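Long-range contacts in naphthalene dioxygenase large subunit (Rhodococcus sp., PDB 2B1X), which is the large subunit of a Rieske-type dioxygenase and carries an Fe2S2 cluster and an iron ion: residues Trp46-His51 against Lys152-Gly157; Leu188-Ala193 against Met337-Val342. All coordinates share one frame; numbering follows the deposited sequence.

Overall arrangement
Both contacts are antiparallel strand pairings, and their centres lie about 13 Å apart. Contact 1 comes first along the chain and closes before contact 2 opens. It joins strands 47-51 and 154-158 of a three-stranded sheet, and segment 46-51 belongs to the Rieske [2Fe-2S] domain. Contact 2 joins strands 188-199 and 333-343 at one edge of the large antiparallel sheet of the catalytic domain. The two sheets touch directly. His51 of contact 1 packs on Leu188, Val190 and Leu341 of contact 2, and Phe48 meets Phe339. The pair therefore marks a place where the small sheet packs on the edge of the catalytic sheet.

Contact 1: residues Trp46-His51 against Lys152-Gly157; sequences WVFLAH and KGLIFG
Phe156 meets Phe48, and Ile155 meets Leu49 and Ala50, in an antiparallel strand pair broken by a classic beta bulge. Phe156, Ile155 and Gly157 bury the largest areas of segment 152-157. At the bulge two residues, Leu49 and Ala50, stand opposite the single residue Ile155. The Ile155 O accepts a bond from Leu49 N at 2.8 Å and a weak one from Ala50 N. Ile155 N in turn bonds Ala50 O, nearly in line with that carbonyl (174°). Ile155 CB lies 3.3 Å from Ala50 O. Its CD1 reaches on toward the CB of Ala50, on the sheet face that also bears Val47. Strand 60-66 packs on this face through Val62, Arg64 and Ile66.

Phe156 points to the other face, with Phe48 and Leu154. Phe48 turns a ring edge to the face of Phe156, a T-shaped pair with planes at 79° and centroids 5.9 Å apart. With CG anti to the backbone N (chi1 173°), the Phe48 ring also lies beside Leu154, its CE1 3.7 Å from Leu154 CG. Trp46 packs on Phe156 too, its side chain crossing it at about a right angle. Trp46 CE3 touches Phe156 CB at 3.6 Å, and Phe156 O lies at the indole edge. Trp46 NE1 is bonded to Asp164 O.

Gly157 N and O both pair with Val47, and Leu49 CD1 sits 3.7 Å from Gly157 N.

At the other end of the pair, Gly153 O lies over one face of the His51 imidazole, nearer the ring's margin than its centre. Leu154 CD1 comes to the ring edge at CD2. ND1 bonds Ser53 OG. A water in the ring plane lies 2.8 Å from His51 NE2 and donates a hydrogen bond to Lys152 O.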
loop_
_atom_site.group_PDB
_atom_site.type_symbol
_atom_site.label_atom_id
_atom_site.label_comp_id
_atom_site.label_asym_id
_atom_site.label_seq_id
_atom_site.Cartn_x
_atom_site.Cartn_y
_atom_site.Cartn_z
ATOM N N TRP A 46 14.477 11.682 -25.898
ATOM C CA TRP A 46 13.419 12.664 -26.063
ATOM C C TRP A 46 12.110 11.971 -25.681
ATOM O O TRP A 46 11.772 10.930 -26.258
ATOM C CB TRP A 46 13.338 13.134 -27.519
ATOM C CG TRP A 46 14.387 14.118 -27.903
ATOM C CD1 TRP A 46 15.601 13.845 -28.452
ATOM C CD2 TRP A 46 14.342 15.533 -27.714
ATOM N NE1 TRP A 46 16.312 15.008 -28.652
ATOM C CE2 TRP A 46 15.552 16.063 -28.216
ATOM C CE3 TRP A 46 13.378 16.421 -27.200
ATOM C CZ2 TRP A 46 15.823 17.435 -28.229
ATOM C CZ3 TRP A 46 13.648 17.774 -27.203
ATOM C CH2 TRP A 46 14.861 18.273 -27.709
ATOM N N VAL A 47 11.352 12.599 -24.789
ATOM C CA VAL A 47 10.110 12.034 -24.241
ATOM C C VAL A 47 8.912 12.949 -24.567
ATOM O O VAL A 47 8.995 14.165 -24.436
ATOM C CB VAL A 47 10.227 11.901 -22.714
ATOM C CG1 VAL A 47 8.889 11.417 -22.085
ATOM C CG2 VAL A 47 11.462 11.021 -22.342
ATOM N N PHE A 48 7.814 12.350 -25.038
ATOM C CA PHE A 48 6.640 13.119 -25.406
ATOM C C PHE A 48 5.962 13.682 -24.133
ATOM O O PHE A 48 5.783 12.964 -23.125
ATOM C CB PHE A 48 5.652 12.247 -26.197
ATOM C CG PHE A 48 4.337 12.934 -26.475
ATOM C CD1 PHE A 48 4.220 13.863 -27.498
ATOM C CD2 PHE A 48 3.228 12.664 -25.682
ATOM C CE1 PHE A 48 2.998 14.526 -27.737
ATOM C CE2 PHE A 48 2.027 13.313 -25.883
ATOM C CZ PHE A 48 1.888 14.238 -26.935
ATOM N N LEU A 49 5.580 14.958 -24.200
ATOM C CA LEU A 49 4.953 15.653 -23.072
ATOM C C LEU A 49 3.493 16.044 -23.330
ATOM O O LEU A 49 2.615 15.827 -22.493
ATOM C CB LEU A 49 5.713 16.941 -22.795
ATOM C CG LEU A 49 7.209 16.750 -22.465
ATOM C CD1 LEU A 49 7.934 18.069 -22.377
ATOM C CD2 LEU A 49 7.335 15.992 -21.173
ATOM N N ALA A 50 3.250 16.678 -24.468
ATOM C CA ALA A 50 1.934 17.250 -24.724
ATOM C C ALA A 50 1.754 17.510 -26.188
ATOM O O ALA A 50 2.742 17.574 -26.941
ATOM C CB ALA A 50 1.760 18.559 -23.919
ATOM N N HIS A 51 0.495 17.654 -26.606
ATOM C CA HIS A 51 0.214 18.155 -27.952
ATOM C C HIS A 51 -0.052 19.652 -27.854
ATOM O O HIS A 51 -0.663 20.118 -26.881
ATOM C CB HIS A 51 -0.983 17.421 -28.585
ATOM C CG HIS A 51 -1.103 17.602 -30.075
ATOM N ND1 HIS A 51 -1.794 18.655 -30.644
ATOM C CD2 HIS A 51 -0.648 16.849 -31.109
ATOM C CE1 HIS A 51 -1.743 18.555 -31.961
ATOM N NE2 HIS A 51 -1.061 17.464 -32.269
ATOM N N LYS A 152 5.649 18.774 -35.661
ATOM C CA LYS A 152 4.256 18.745 -36.121
ATOM C C LYS A 152 3.204 18.691 -35.009
ATOM O O LYS A 152 2.296 17.839 -35.059
ATOM C CB LYS A 152 4.031 17.593 -37.121
ATOM C CG LYS A 152 4.997 17.573 -38.313
ATOM C CD LYS A 152 4.496 18.371 -39.470
ATOM C CE LYS A 152 5.627 18.761 -40.421
ATOM N NZ LYS A 152 5.757 17.850 -41.561
ATOM N N GLY A 153 3.308 19.589 -34.027
ATOM C CA GLY A 153 2.367 19.648 -32.903
ATOM C C GLY A 153 2.718 18.844 -31.641
ATOM O O GLY A 153 2.181 19.105 -30.569
ATOM N N LEU A 154 3.635 17.896 -31.778
ATOM C CA LEU A 154 4.090 17.041 -30.693
ATOM C C LEU A 154 5.256 17.686 -29.919
ATOM O O LEU A 154 6.370 17.856 -30.453
ATOM C CB LEU A 154 4.526 15.681 -31.269
ATOM C CG LEU A 154 3.550 14.501 -31.429
ATOM C CD1 LEU A 154 2.237 14.886 -32.014
ATOM C CD2 LEU A 154 4.190 13.371 -32.262
ATOM N N ILE A 155 4.994 18.039 -28.663
ATOM C CA ILE A 155 6.027 18.597 -27.774
ATOM C C ILE A 155 6.794 17.504 -27.037
ATOM O O ILE A 155 6.214 16.738 -26.260
ATOM C CB ILE A 155 5.405 19.595 -26.768
ATOM C CG1 ILE A 155 4.561 20.642 -27.532
ATOM C CG2 ILE A 155 6.522 20.248 -25.897
ATOM C CD1 ILE A 155 3.555 21.405 -26.649
ATOM N N PHE A 156 8.100 17.447 -27.286
ATOM C CA PHE A 156 8.997 16.534 -26.583
ATOM C C PHE A 156 9.993 17.296 -25.727
ATOM O O PHE A 156 10.362 18.442 -26.055
ATOM C CB PHE A 156 9.834 15.729 -27.569
ATOM C CG PHE A 156 9.071 14.729 -28.365
ATOM C CD1 PHE A 156 8.340 15.130 -29.498
ATOM C CD2 PHE A 156 9.187 13.368 -28.077
ATOM C CE1 PHE A 156 7.687 14.195 -30.278
ATOM C CE2 PHE A 156 8.529 12.421 -28.851
ATOM C CZ PHE A 156 7.762 12.836 -29.960
ATOM N N GLY A 157 10.474 16.628 -24.676
ATOM C CA GLY A 157 11.561 17.153 -23.879
ATOM C C GLY A 157 12.625 16.130 -23.601
ATOM O O GLY A 157 12.386 14.895 -23.611
HETATM O O HOH W 1 -0.236 16.847 -34.880
#

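Contact 2: residues Leu188-Ala193 against Met337-Val342; sequences LQVVGA and MSFFLV
Gln189 and Val342 form the hydrogen-bonded pair of this antiparallel strand pairing, at one edge of the large sheet of the catalytic domain. Gln189 N donates to Val342 O at 2.8 Å, and Val342 N returns a bond to Gln189 O. Val191 N adds a third bond, to Phe340 O, with an angle of 169° at the hydrogen. Val190 N instead bonds Ser53 OG. CA-H...O contacts fill in between: Leu341 CA lies 3.2 Å from Gln189 O, and Val190 CA approaches Phe340 O.

Beyond Val191 the direct ladder gives way to a water. It donates to Val191 O and Ala193 O and accepts from Phe340 N at 2.8 Å. One water thus holds three backbone groups where segment 188-193 swings away through Gly192.

The apolar contacts fall on two faces. On one, Val190 CG2 meets Leu341 CG at 3.9 Å. The Leu188 side chain crosses that of Leu341 at about a right angle, CG against Leu341 CD2. Val190 CG1 comes to the edge of the Phe339 ring. On the other, Val191 and Phe340 lie side by side. Phe340 CG is anti to the backbone N (chi1 167°), and the ring edge at CD2 touches Val191 CG2 at 3.8 Å. The same methyl also meets Val342 CG1. Gln189 runs alongside Val342, and its OE1 bonds Lys351 NZ.

Met64 of the small subunit packs on Phe340, and Gly63 of that chain on Val191. Helix 348-361 covers the Phe340 and Val342 face, and strand 318-330 flanks strand 333-343 as its next neighbour in the sheet.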
loop_
_atom_site.group_PDB
_atom_site.type_symbol
_atom_site.label_atom_id
_atom_site.label_comp_id
_atom_site.label_asym_id
_atom_site.label_seq_id
_atom_site.Cartn_x
_atom_site.Cartn_y
_atom_site.Cartn_z
ATOM N N LEU A 188 -4.208 18.487 -36.204
ATOM C CA LEU A 188 -4.847 17.598 -35.242
ATOM C C LEU A 188 -5.220 18.333 -33.964
ATOM O O LEU A 188 -4.552 19.305 -33.568
ATOM C CB LEU A 188 -3.842 16.510 -34.860
ATOM C CG LEU A 188 -3.929 15.063 -35.342
ATOM C CD1 LEU A 188 -4.947 14.784 -36.437
ATOM C CD2 LEU A 188 -2.538 14.571 -35.716
ATOM N N GLN A 189 -6.288 17.870 -33.318
ATOM C CA GLN A 189 -6.614 18.314 -31.965
ATOM C C GLN A 189 -6.756 17.123 -31.037
ATOM O O GLN A 189 -7.387 16.134 -31.393
ATOM C CB GLN A 189 -7.878 19.164 -31.928
ATOM C CG GLN A 189 -9.155 18.450 -32.325
ATOM C CD GLN A 189 -10.383 19.384 -32.359
ATOM O OE1 GLN A 189 -11.450 18.991 -32.855
ATOM N NE2 GLN A 189 -10.235 20.609 -31.831
ATOM N N VAL A 190 -6.142 17.211 -29.859
ATOM C CA VAL A 190 -6.438 16.272 -28.779
ATOM C C VAL A 190 -7.845 16.641 -28.324
ATOM O O VAL A 190 -8.136 17.814 -28.119
ATOM C CB VAL A 190 -5.445 16.442 -27.569
ATOM C CG1 VAL A 190 -5.986 15.780 -26.290
ATOM C CG2 VAL A 190 -4.091 15.904 -27.916
ATOM N N VAL A 191 -8.714 15.653 -28.164
ATOM C CA VAL A 191 -10.056 15.947 -27.665
ATOM C C VAL A 191 -10.149 15.746 -26.176
ATOM O O VAL A 191 -9.945 14.652 -25.680
ATOM C CB VAL A 191 -11.166 15.135 -28.383
ATOM C CG1 VAL A 191 -12.529 15.519 -27.834
ATOM C CG2 VAL A 191 -11.135 15.416 -29.849
ATOM N N GLY A 192 -10.434 16.836 -25.466
ATOM C CA GLY A 192 -10.503 16.826 -24.019
ATOM C C GLY A 192 -9.156 16.667 -23.346
ATOM O O GLY A 192 -8.314 17.555 -23.370
ATOM N N ALA A 193 -8.954 15.512 -22.737
ATOM C CA ALA A 193 -7.768 15.227 -21.951
ATOM C C ALA A 193 -7.455 13.735 -22.149
ATOM O O ALA A 193 -8.284 12.984 -22.653
ATOM C CB ALA A 193 -8.031 15.521 -20.489
ATOM N N MET A 337 -1.171 7.073 -20.314
ATOM C CA MET A 337 -1.885 8.320 -20.712
ATOM C C MET A 337 -2.322 8.143 -22.151
ATOM O O MET A 337 -1.478 8.204 -23.049
ATOM C CB MET A 337 -0.990 9.559 -20.556
ATOM C CG MET A 337 -0.261 9.555 -19.161
ATOM S SD MET A 337 0.323 11.176 -18.688
ATOM C CE MET A 337 1.295 10.766 -17.188
ATOM N N SER A 338 -3.626 7.951 -22.379
ATOM C CA SER A 338 -4.134 7.651 -23.718
ATOM C C SER A 338 -4.924 8.832 -24.295
ATOM O O SER A 338 -5.942 9.245 -23.745
ATOM C CB SER A 338 -5.007 6.401 -23.705
ATOM O OG SER A 338 -5.442 6.137 -25.027
ATOM N N PHE A 339 -4.403 9.385 -25.380
ATOM C CA PHE A 339 -4.977 10.581 -26.018
ATOM C C PHE A 339 -5.751 10.170 -27.256
ATOM O O PHE A 339 -5.305 9.301 -28.009
ATOM C CB PHE A 339 -3.846 11.519 -26.457
ATOM C CG PHE A 339 -2.947 12.014 -25.341
ATOM C CD1 PHE A 339 -1.898 11.230 -24.844
ATOM C CD2 PHE A 339 -3.110 13.318 -24.835
ATOM C CE1 PHE A 339 -1.038 11.714 -23.824
ATOM C CE2 PHE A 339 -2.263 13.834 -23.859
ATOM C CZ PHE A 339 -1.221 13.031 -23.322
ATOM N N PHE A 340 -6.912 10.776 -27.470
ATOM C CA PHE A 340 -7.633 10.632 -28.740
ATOM C C PHE A 340 -7.453 11.914 -29.538
ATOM O O PHE A 340 -7.630 13.014 -28.995
ATOM C CB PHE A 340 -9.123 10.355 -28.492
ATOM C CG PHE A 340 -9.989 10.502 -29.731
ATOM C CD1 PHE A 340 -9.987 9.511 -30.715
ATOM C CD2 PHE A 340 -10.754 11.635 -29.923
ATOM C CE1 PHE A 340 -10.767 9.629 -31.870
ATOM C CE2 PHE A 340 -11.552 11.788 -31.096
ATOM C CZ PHE A 340 -11.551 10.774 -32.065
ATOM N N LEU A 341 -7.102 11.783 -30.827
ATOM C CA LEU A 341 -6.885 12.952 -31.674
ATOM C C LEU A 341 -7.704 12.855 -32.941
ATOM O O LEU A 341 -7.984 11.764 -33.414
ATOM C CB LEU A 341 -5.409 13.118 -32.042
ATOM C CG LEU A 341 -4.412 13.406 -30.892
ATOM C CD1 LEU A 341 -3.992 12.154 -30.256
ATOM C CD2 LEU A 341 -3.190 14.167 -31.432
ATOM N N VAL A 342 -8.092 14.002 -33.485
ATOM C CA VAL A 342 -8.839 14.042 -34.757
ATOM C C VAL A 342 -8.552 15.389 -35.436
ATOM O O VAL A 342 -8.231 16.393 -34.769
ATOM C CB VAL A 342 -10.362 13.774 -34.540
ATOM C CG1 VAL A 342 -11.040 14.915 -33.743
ATOM C CG2 VAL A 342 -11.114 13.454 -35.871
HETATM O O HOH W 2 -7.866 12.487 -25.472
#